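Local coordinates for nucleoside hydrolase, putative (Trypanosoma brucei, PDB 3FZ0), which belongs to the nucleoside hydrolase family and holds a calcium ion in its alpha/beta fold, at residues B[36-47]-B[64-73]; B[284-294]-B[343-352]. The protein carries 2 engineered substitutions. All coordinates share one frame; numbering follows the deposited sequence.

Contact 1. Residues B[36-47]-B[64-73]; sequences AITVVWGNVEVN and IPFFRGAEGP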
loop_
_atom_site.group_PDB
_atom_site.type_symbol
_atom_site.label_atom_id
_atom_site.label_comp_id
_atom_site.label_asym_id
_atom_site.label_seq_id
_atom_site.Cartn_x
_atom_site.Cartn_y
_atom_site.Cartn_z
ATOM N N ALA B 36 -10.593 6.832 -36.083
ATOM C CA ALA B 36 -10.456 5.463 -35.538
ATOM C C ALA B 36 -11.104 5.337 -34.189
ATOM O O ALA B 36 -11.072 6.280 -33.395
ATOM C CB ALA B 36 -8.978 5.023 -35.437
ATOM N N ILE B 37 -11.704 4.171 -33.948
ATOM C CA ILE B 37 -12.314 3.862 -32.671
ATOM C C ILE B 37 -11.579 2.643 -32.138
ATOM O O ILE B 37 -11.456 1.611 -32.819
ATOM C CB ILE B 37 -13.830 3.612 -32.804
ATOM C CG1 ILE B 37 -14.527 4.931 -33.233
ATOM C CG2 ILE B 37 -14.400 3.019 -31.501
ATOM C CD1 ILE B 37 -16.040 4.806 -33.570
ATOM N N THR B 38 -11.016 2.784 -30.945
ATOM C CA THR B 38 -10.280 1.697 -30.340
ATOM C C THR B 38 -11.060 1.249 -29.106
ATOM O O THR B 38 -11.482 2.060 -28.277
ATOM C CB THR B 38 -8.855 2.105 -29.975
ATOM O OG1 THR B 38 -8.907 3.216 -29.079
ATOM C CG2 THR B 38 -8.107 2.503 -31.226
ATOM N N VAL B 39 -11.274 -0.052 -29.008
ATOM C CA VAL B 39 -12.178 -0.603 -27.996
ATOM C C VAL B 39 -11.370 -1.121 -26.806
ATOM O O VAL B 39 -10.340 -1.789 -26.970
ATOM C CB VAL B 39 -13.072 -1.707 -28.632
ATOM C CG1 VAL B 39 -13.840 -2.488 -27.570
ATOM C CG2 VAL B 39 -13.990 -1.068 -29.651
ATOM N N VAL B 40 -11.840 -0.808 -25.603
ATOM C CA VAL B 40 -11.165 -1.304 -24.403
ATOM C C VAL B 40 -12.210 -1.957 -23.508
ATOM O O VAL B 40 -13.377 -1.612 -23.590
ATOM C CB VAL B 40 -10.371 -0.169 -23.697
ATOM C CG1 VAL B 40 -11.293 0.910 -23.169
ATOM C CG2 VAL B 40 -9.469 -0.704 -22.618
ATOM N N TRP B 41 -11.777 -2.920 -22.685
ATOM C CA TRP B 41 -12.605 -3.505 -21.612
ATOM C C TRP B 41 -13.065 -2.379 -20.656
ATOM O O TRP B 41 -12.521 -1.269 -20.686
ATOM C CB TRP B 41 -11.807 -4.569 -20.858
ATOM C CG TRP B 41 -10.810 -3.969 -19.946
ATOM C CD1 TRP B 41 -9.557 -3.510 -20.272
ATOM C CD2 TRP B 41 -10.972 -3.715 -18.547
ATOM N NE1 TRP B 41 -8.942 -2.997 -19.175
ATOM C CE2 TRP B 41 -9.778 -3.115 -18.093
ATOM C CE3 TRP B 41 -11.993 -3.968 -17.625
ATOM C CZ2 TRP B 41 -9.584 -2.753 -16.756
ATOM C CZ3 TRP B 41 -11.794 -3.606 -16.288
ATOM C CH2 TRP B 41 -10.606 -3.003 -15.871
ATOM N N GLY B 42 -14.075 -2.666 -19.828
ATOM C CA GLY B 42 -14.595 -1.718 -18.848
ATOM C C GLY B 42 -16.000 -2.108 -18.412
ATOM O O GLY B 42 -16.192 -3.079 -17.644
ATOM N N ASN B 43 -17.000 -1.373 -18.894
ATOM C CA ASN B 43 -18.376 -1.736 -18.583
ATOM C C ASN B 43 -18.955 -2.895 -19.393
ATOM O O ASN B 43 -19.901 -3.559 -18.955
ATOM C CB ASN B 43 -19.285 -0.514 -18.559
ATOM C CG ASN B 43 -19.146 0.271 -17.241
ATOM O OD1 ASN B 43 -19.200 -0.314 -16.126
ATOM N ND2 ASN B 43 -18.932 1.582 -17.358
ATOM N N VAL B 44 -18.360 -3.154 -20.557
ATOM C CA VAL B 44 -18.611 -4.379 -21.289
ATOM C C VAL B 44 -17.325 -4.977 -21.805
ATOM O O VAL B 44 -16.316 -4.289 -21.993
ATOM C CB VAL B 44 -19.622 -4.199 -22.458
ATOM C CG1 VAL B 44 -20.981 -3.710 -21.888
ATOM C CG2 VAL B 44 -19.081 -3.265 -23.534
ATOM N N GLU B 45 -17.371 -6.280 -22.014
ATOM C CA GLU B 45 -16.251 -6.992 -22.566
ATOM C C GLU B 45 -15.956 -6.574 -24.022
ATOM O O GLU B 45 -16.875 -6.262 -24.791
ATOM C CB GLU B 45 -16.509 -8.496 -22.413
ATOM C CG GLU B 45 -15.284 -9.301 -21.928
ATOM C CD GLU B 45 -14.204 -8.426 -21.238
ATOM O OE1 GLU B 45 -13.080 -8.212 -21.833
ATOM O OE2 GLU B 45 -14.519 -7.947 -20.110
ATOM N N VAL B 46 -14.670 -6.553 -24.392
ATOM C CA VAL B 46 -14.232 -6.141 -25.729
ATOM C C VAL B 46 -15.034 -6.749 -26.896
ATOM O O VAL B 46 -15.358 -6.052 -27.859
ATOM C CB VAL B 46 -12.722 -6.389 -25.915
ATOM C CG1 VAL B 46 -12.299 -6.256 -27.393
ATOM C CG2 VAL B 46 -11.945 -5.400 -25.061
ATOM N N ASN B 47 -15.364 -8.037 -26.808
ATOM C CA ASN B 47 -16.217 -8.660 -27.818
ATOM C C ASN B 47 -17.596 -8.011 -27.965
ATOM O O ASN B 47 -18.079 -7.796 -29.070
ATOM C CB ASN B 47 -16.372 -10.147 -27.546
ATOM C CG ASN B 47 -15.234 -10.959 -28.110
ATOM O OD1 ASN B 47 -14.658 -10.602 -29.140
ATOM N ND2 ASN B 47 -14.900 -12.065 -27.447
ATOM N N ILE B 64 -15.732 4.204 -40.661
ATOM C CA ILE B 64 -14.675 4.367 -39.645
ATOM C C ILE B 64 -14.133 3.007 -39.148
ATOM O O ILE B 64 -14.909 2.170 -38.715
ATOM C CB ILE B 64 -15.229 5.147 -38.439
ATOM C CG1 ILE B 64 -15.789 6.501 -38.905
ATOM C CG2 ILE B 64 -14.181 5.341 -37.373
ATOM C CD1 ILE B 64 -16.538 7.239 -37.797
ATOM N N PRO B 65 -12.811 2.793 -39.192
ATOM C CA PRO B 65 -12.313 1.510 -38.713
ATOM C C PRO B 65 -12.278 1.421 -37.188
ATOM O O PRO B 65 -12.014 2.435 -36.514
ATOM C CB PRO B 65 -10.896 1.433 -39.310
ATOM C CG PRO B 65 -10.496 2.826 -39.552
ATOM C CD PRO B 65 -11.733 3.679 -39.652
ATOM N N PHE B 66 -12.566 0.229 -36.649
ATOM C CA PHE B 66 -12.522 0.004 -35.201
ATOM C C PHE B 66 -11.727 -1.256 -34.811
ATOM O O PHE B 66 -11.633 -2.219 -35.593
ATOM C CB PHE B 66 -13.904 0.084 -34.530
ATOM C CG PHE B 66 -14.962 -0.812 -35.153
ATOM C CD1 PHE B 66 -15.446 -1.906 -34.456
ATOM C CD2 PHE B 66 -15.498 -0.527 -36.412
ATOM C CE1 PHE B 66 -16.416 -2.708 -35.001
ATOM C CE2 PHE B 66 -16.471 -1.337 -36.969
ATOM C CZ PHE B 66 -16.936 -2.425 -36.278
ATOM N N PHE B 67 -11.124 -1.231 -33.616
ATOM C CA PHE B 67 -10.094 -2.202 -33.276
ATOM C C PHE B 67 -10.245 -2.782 -31.877
ATOM O O PHE B 67 -10.621 -2.038 -30.935
ATOM C CB PHE B 67 -8.732 -1.544 -33.437
ATOM C CG PHE B 67 -8.500 -0.979 -34.818
ATOM C CD1 PHE B 67 -8.944 0.305 -35.150
ATOM C CD2 PHE B 67 -7.842 -1.735 -35.784
ATOM C CE1 PHE B 67 -8.752 0.816 -36.426
ATOM C CE2 PHE B 67 -7.627 -1.223 -37.079
ATOM C CZ PHE B 67 -8.089 0.054 -37.392
ATOM N N ARG B 68 -9.988 -4.097 -31.746
ATOM C CA ARG B 68 -10.044 -4.787 -30.447
ATOM C C ARG B 68 -8.805 -4.435 -29.642
ATOM O O ARG B 68 -7.674 -4.597 -30.132
ATOM C CB ARG B 68 -10.155 -6.316 -30.618
ATOM C CG ARG B 68 -11.199 -6.764 -31.665
ATOM C CD ARG B 68 -11.238 -8.286 -31.947
ATOM N NE ARG B 68 -12.377 -8.638 -32.814
ATOM C CZ ARG B 68 -13.589 -8.964 -32.361
ATOM N NH1 ARG B 68 -13.824 -9.004 -31.054
ATOM N NH2 ARG B 68 -14.566 -9.251 -33.202
ATOM N N GLY B 69 -9.032 -3.973 -28.407
ATOM C CA GLY B 69 -7.967 -3.639 -27.480
ATOM C C GLY B 69 -7.872 -4.616 -26.313
ATOM O O GLY B 69 -8.221 -5.790 -26.450
ATOM N N ALA B 70 -7.379 -4.130 -25.175
ATOM C CA ALA B 70 -7.093 -4.955 -24.013
ATOM C C ALA B 70 -8.359 -5.488 -23.360
ATOM O O ALA B 70 -9.353 -4.760 -23.219
ATOM C CB ALA B 70 -6.294 -4.156 -23.005
ATOM N N GLU B 71 -8.318 -6.751 -22.952
ATOM C CA GLU B 71 -9.467 -7.411 -22.325
ATOM C C GLU B 71 -9.449 -7.282 -20.805
ATOM O O GLU B 71 -10.431 -7.599 -20.125
ATOM C CB GLU B 71 -9.544 -8.882 -22.757
ATOM C CG GLU B 71 -10.374 -9.042 -24.024
ATOM C CD GLU B 71 -10.095 -10.313 -24.776
ATOM O OE1 GLU B 71 -10.111 -11.396 -24.150
ATOM O OE2 GLU B 71 -9.857 -10.238 -26.007
ATOM N N GLY B 72 -8.337 -6.789 -20.274
ATOM C CA GLY B 72 -8.203 -6.558 -18.852
ATOM C C GLY B 72 -7.139 -5.513 -18.583
ATOM O O GLY B 72 -6.494 -5.018 -19.499
ATOM N N PRO B 73 -6.953 -5.159 -17.319
ATOM C CA PRO B 73 -6.028 -4.104 -16.934
ATOM C C PRO B 73 -4.595 -4.386 -17.397
ATOM O O PRO B 73 -4.211 -5.550 -17.654
ATOM C CB PRO B 73 -6.066 -4.120 -15.398
ATOM C CG PRO B 73 -7.262 -4.893 -15.013
ATOM C CD PRO B 73 -7.637 -5.781 -16.175
#
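Trp41 lays one face of its indole over the backbone of Gly72 and the ring of Pro73. Gly72 CA stands 3.6 Å from the centroid of the five-membered ring of Trp41, almost on the ring normal, a close CH-pi approach; glycine suits the place because a side chain here would run into the ring of Pro73. Pro73 CD adds a second CH-pi contact, 4.1 Å from the centroid of the six-membered ring of Trp41. Trp41 CG sits between the backbone N and the carbonyl carbon (chi1 75°), which turns the indole onto these two residues. The backbone fixes the same corner: Trp41 N donates to Ala70 O over 3.1 Å, and that oxygen also lies in the plane of the indole, at its edge.

Upstream, strands 36-39 and 66-68 run parallel. Ile37 N bonds to Pro65 O at 3.1 Å, Ile37 O receives Phe67 N at 3.0 Å, and Val39 N reaches Phe67 O at 2.8 Å. Branched Ile37 suits this buried strand, its CB 3.9 Å from Phe66 CB, while Thr38 and Phe67 point to the other face. Gly69 lacks a beta carbon, so its backbone can close against the carbonyl of Val39. Val46, in the first turn of its helix, brings CG1 to 3.9 Å from Arg68 CB.

Outside the pair, Thr138 OG1 bonds to Trp41 NE1 and Asp12 OD2 to Thr38 OG1. The two strands and helix 46-60 form a beta-alpha-beta unit at one border of the main sheet; Phe66 packs on that helix, while Ala36, Thr38 and Phe67 meet helix 110-120.

Contact 2. Residues B[284-294]-B[343-352]; sequences AVAVLVAIRPE and VDNEMFLKAL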
loop_
_atom_site.group_PDB
_atom_site.type_symbol
_atom_site.label_atom_id
_atom_site.label_comp_id
_atom_site.label_asym_id
_atom_site.label_seq_id
_atom_site.Cartn_x
_atom_site.Cartn_y
_atom_site.Cartn_z
ATOM N N ALA B 284 -19.873 12.095 -22.948
ATOM C CA ALA B 284 -20.275 13.142 -23.893
ATOM C C ALA B 284 -19.665 14.467 -23.486
ATOM O O ALA B 284 -19.282 15.274 -24.347
ATOM C CB ALA B 284 -21.801 13.254 -24.005
ATOM N N VAL B 285 -19.550 14.687 -22.175
ATOM C CA VAL B 285 -18.951 15.919 -21.664
ATOM C C VAL B 285 -17.459 15.983 -22.060
ATOM O O VAL B 285 -16.925 17.033 -22.457
ATOM C CB VAL B 285 -19.192 16.080 -20.113
ATOM C CG1 VAL B 285 -18.549 17.355 -19.551
ATOM C CG2 VAL B 285 -20.669 16.104 -19.783
ATOM N N ALA B 286 -16.779 14.849 -21.980
ATOM C CA ALA B 286 -15.371 14.787 -22.333
ATOM C C ALA B 286 -15.175 15.088 -23.829
ATOM O O ALA B 286 -14.321 15.909 -24.193
ATOM C CB ALA B 286 -14.787 13.409 -21.959
ATOM N N VAL B 287 -15.943 14.420 -24.700
ATOM C CA VAL B 287 -15.905 14.742 -26.142
ATOM C C VAL B 287 -16.167 16.240 -26.398
ATOM O O VAL B 287 -15.463 16.856 -27.201
ATOM C CB VAL B 287 -16.849 13.835 -27.021
ATOM C CG1 VAL B 287 -16.903 14.320 -28.445
ATOM C CG2 VAL B 287 -16.346 12.373 -26.988
ATOM N N LEU B 288 -17.131 16.832 -25.698
ATOM C CA LEU B 288 -17.371 18.262 -25.842
ATOM C C LEU B 288 -16.142 19.111 -25.471
ATOM O O LEU B 288 -15.798 20.088 -26.170
ATOM C CB LEU B 288 -18.575 18.685 -25.009
ATOM C CG LEU B 288 -18.945 20.160 -25.117
ATOM C CD1 LEU B 288 -19.655 20.382 -26.409
ATOM C CD2 LEU B 288 -19.830 20.508 -23.948
ATOM N N VAL B 289 -15.475 18.740 -24.379
ATOM C CA VAL B 289 -14.294 19.471 -23.943
ATOM C C VAL B 289 -13.216 19.420 -25.022
ATOM O O VAL B 289 -12.563 20.418 -25.278
ATOM C CB VAL B 289 -13.791 18.987 -22.570
ATOM C CG1 VAL B 289 -12.375 19.484 -22.274
ATOM C CG2 VAL B 289 -14.744 19.461 -21.482
ATOM N N ALA B 290 -13.043 18.254 -25.644
ATOM C CA ALA B 290 -12.015 18.053 -26.665
ATOM C C ALA B 290 -12.236 18.903 -27.879
ATOM O O ALA B 290 -11.306 19.450 -28.435
ATOM C CB ALA B 290 -11.971 16.607 -27.097
ATOM N N ILE B 291 -13.469 18.990 -28.329
ATOM C CA ILE B 291 -13.707 19.658 -29.600
ATOM C C ILE B 291 -14.192 21.109 -29.491
ATOM O O ILE B 291 -14.009 21.873 -30.429
ATOM C CB ILE B 291 -14.515 18.789 -30.585
ATOM C CG1 ILE B 291 -15.905 18.483 -30.082
ATOM C CG2 ILE B 291 -13.813 17.464 -30.765
ATOM C CD1 ILE B 291 -16.506 17.205 -30.763
ATOM N N ARG B 292 -14.777 21.479 -28.348
ATOM C CA ARG B 292 -15.153 22.858 -28.111
ATOM C C ARG B 292 -14.517 23.352 -26.836
ATOM O O ARG B 292 -15.175 23.390 -25.802
ATOM C CB ARG B 292 -16.674 23.020 -28.044
ATOM C CG ARG B 292 -17.429 22.462 -29.235
ATOM C CD ARG B 292 -18.755 23.152 -29.404
ATOM N NE ARG B 292 -18.630 24.329 -30.247
ATOM C CZ ARG B 292 -19.353 25.441 -30.118
ATOM N NH1 ARG B 292 -20.269 25.548 -29.168
ATOM N NH2 ARG B 292 -19.164 26.462 -30.959
ATOM N N PRO B 293 -13.227 23.748 -26.907
ATOM C CA PRO B 293 -12.467 24.118 -25.701
ATOM C C PRO B 293 -13.085 25.303 -24.949
ATOM O O PRO B 293 -12.826 25.477 -23.768
ATOM C CB PRO B 293 -11.083 24.505 -26.253
ATOM C CG PRO B 293 -11.358 24.914 -27.709
ATOM C CD PRO B 293 -12.421 23.916 -28.134
ATOM N N GLU B 294 -13.899 26.093 -25.639
ATOM C CA GLU B 294 -14.581 27.250 -25.067
ATOM C C GLU B 294 -15.704 26.831 -24.110
ATOM O O GLU B 294 -16.217 27.655 -23.358
ATOM C CB GLU B 294 -15.112 28.192 -26.171
ATOM C CG GLU B 294 -16.224 27.579 -27.085
ATOM C CD GLU B 294 -15.693 26.818 -28.351
ATOM O OE1 GLU B 294 -14.549 26.303 -28.342
ATOM O OE2 GLU B 294 -16.445 26.737 -29.366
ATOM N N VAL B 343 -18.010 23.027 -16.819
ATOM C CA VAL B 343 -18.360 22.978 -18.229
ATOM C C VAL B 343 -19.663 23.717 -18.496
ATOM O O VAL B 343 -20.605 23.659 -17.691
ATOM C CB VAL B 343 -18.438 21.529 -18.736
ATOM C CG1 VAL B 343 -19.107 21.436 -20.105
ATOM C CG2 VAL B 343 -17.012 20.941 -18.824
ATOM N N ASP B 344 -19.705 24.413 -19.637
ATOM C CA ASP B 344 -20.858 25.216 -20.068
ATOM C C ASP B 344 -22.011 24.271 -20.384
ATOM O O ASP B 344 -21.980 23.590 -21.406
ATOM C CB ASP B 344 -20.464 26.013 -21.302
ATOM C CG ASP B 344 -21.505 27.021 -21.718
ATOM O OD1 ASP B 344 -22.730 26.764 -21.610
ATOM O OD2 ASP B 344 -21.091 28.101 -22.194
ATOM N N ASN B 345 -22.997 24.203 -19.487
ATOM C CA ASN B 345 -24.162 23.302 -19.670
ATOM C C ASN B 345 -24.968 23.608 -20.944
ATOM O O ASN B 345 -25.349 22.721 -21.678
ATOM C CB ASN B 345 -25.113 23.296 -18.458
ATOM C CG ASN B 345 -26.101 22.146 -18.524
ATOM O OD1 ASN B 345 -25.692 20.977 -18.656
ATOM N ND2 ASN B 345 -27.401 22.460 -18.493
ATOM N N GLU B 346 -25.192 24.891 -21.176
ATOM C CA GLU B 346 -25.867 25.386 -22.357
ATOM C C GLU B 346 -25.212 24.863 -23.668
ATOM O O GLU B 346 -25.915 24.358 -24.538
ATOM C CB GLU B 346 -25.911 26.910 -22.283
ATOM C CG GLU B 346 -26.911 27.579 -23.213
ATOM C CD GLU B 346 -27.485 28.891 -22.611
ATOM O OE1 GLU B 346 -27.315 29.126 -21.371
ATOM O OE2 GLU B 346 -28.133 29.674 -23.380
ATOM N N MET B 347 -23.874 24.935 -23.770
ATOM C CA MET B 347 -23.167 24.439 -24.958
ATOM C C MET B 347 -23.279 22.929 -25.076
ATOM O O MET B 347 -23.356 22.402 -26.192
ATOM C CB MET B 347 -21.695 24.818 -24.946
ATOM C CG MET B 347 -21.373 26.145 -25.552
ATOM S SD MET B 347 -19.591 26.410 -25.699
ATOM C CE MET B 347 -19.099 24.939 -26.522
ATOM N N PHE B 348 -23.273 22.245 -23.927
ATOM C CA PHE B 348 -23.491 20.806 -23.872
ATOM C C PHE B 348 -24.877 20.344 -24.410
ATOM O O PHE B 348 -24.958 19.447 -25.241
ATOM C CB PHE B 348 -23.284 20.306 -22.447
ATOM C CG PHE B 348 -23.499 18.824 -22.281
ATOM C CD1 PHE B 348 -22.716 17.915 -22.982
ATOM C CD2 PHE B 348 -24.473 18.345 -21.407
ATOM C CE1 PHE B 348 -22.878 16.542 -22.810
ATOM C CE2 PHE B 348 -24.675 16.964 -21.229
ATOM C CZ PHE B 348 -23.882 16.057 -21.924
ATOM N N LEU B 349 -25.951 20.988 -23.948
ATOM C CA LEU B 349 -27.281 20.671 -24.401
ATOM C C LEU B 349 -27.425 20.932 -25.902
ATOM O O LEU B 349 -28.047 20.141 -26.615
ATOM C CB LEU B 349 -28.330 21.450 -23.610
ATOM C CG LEU B 349 -28.395 21.270 -22.087
ATOM C CD1 LEU B 349 -29.633 21.997 -21.519
ATOM C CD2 LEU B 349 -28.405 19.807 -21.696
ATOM N N LYS B 350 -26.831 22.025 -26.376
ATOM C CA LYS B 350 -26.920 22.378 -27.784
ATOM C C LYS B 350 -26.245 21.295 -28.645
ATOM O O LYS B 350 -26.765 20.898 -29.701
ATOM C CB LYS B 350 -26.309 23.745 -28.049
ATOM C CG LYS B 350 -26.526 24.202 -29.463
ATOM C CD LYS B 350 -25.376 25.083 -29.977
ATOM C CE LYS B 350 -25.120 24.879 -31.497
ATOM N NZ LYS B 350 -26.374 24.817 -32.331
ATOM N N ALA B 351 -25.099 20.811 -28.176
ATOM C CA ALA B 351 -24.367 19.736 -28.868
ATOM C C ALA B 351 -25.197 18.443 -28.922
ATOM O O ALA B 351 -25.162 17.720 -29.929
ATOM C CB ALA B 351 -23.011 19.483 -28.188
ATOM N N LEU B 352 -25.925 18.148 -27.832
ATOM C CA LEU B 352 -26.804 16.989 -27.797
ATOM C C LEU B 352 -27.961 17.220 -28.763
ATOM O O LEU B 352 -28.352 16.330 -29.518
ATOM C CB LEU B 352 -27.336 16.712 -26.397
ATOM C CG LEU B 352 -26.429 16.283 -25.241
ATOM C CD1 LEU B 352 -27.300 15.959 -24.002
ATOM C CD2 LEU B 352 -25.543 15.112 -25.590
#
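Arg292 N donates to Leu288 O over 2.8 Å, the bond that closes the last turn of helix 282-291, and both residues then send their side chains across to helix 345-356. The Arg292 chain, bent at chi3, curls round the methyl CE of Met347, which touches CB and CD and lies against the guanidinium end as well, and Met347 SD sits 3.8 Å from Glu294 CG. A long, flexible thioether suits this partly polar margin. Glu294 OE2 lies above the guanidinium plane of Arg292, a salt bridge of charges with no N-H aimed at the oxygen. Met347 is tied at its backbone too: its N bonds to OD1 of Asp344 at 3.1 Å, capping the second helix.

Deeper in, the contact is wholly apolar. Leu288 works as a fork, CD2 lying 3.8 Å from Phe348 CB while CD1 rests 3.9 Å from Ala351 CB; the small alanine leaves room for it. With CG trans to the backbone N (chi1 179°), Phe348 reaches back toward the start of the first helix. There Val285 CG2 makes a CH-pi contact with one ring face, 4.0 Å from the centroid of Phe348, Leu352 lies over the opposite face, and Ala284 CB meets the edge. Val343 completes the layer, its CG2 3.8 Å from Val289 CG2.

Segments 284-291 and 345-352 cross at 102°, close to perpendicular, their axes 10.5 Å apart at the closest approach. Around them, helix 17-27 touches both through Ile21, which meets Ala284 and Leu352, and the first helix leans with Ala286, Val289 and Ala290 on strand 162-165 and with Ile291 on strand 6-13.

In the fold
From the N terminus, the chain first lays down strand 6-13, whose end leads to the calcium ligands Asp14 and Asp19. Contact 1 then closes the short loop around helix 46-60, joining strand 66-68 to strand 32-39 at one border of the main sheet. Only much later does contact 2 open: it brings helix 345-356, after strand 337-343, back onto helix 282-291 over 48 intervening residues that are mostly strand and loop. The two contacts lie in series, neither nesting nor crossing. The centres of contact 1 and contact 2 are about 24 Å apart, on opposite sides of the chain's centre. The calcium lies near both: about 7 Å from the Val40 side chain and about 10 Å from that of Ala284, which follows the ligand Asp283.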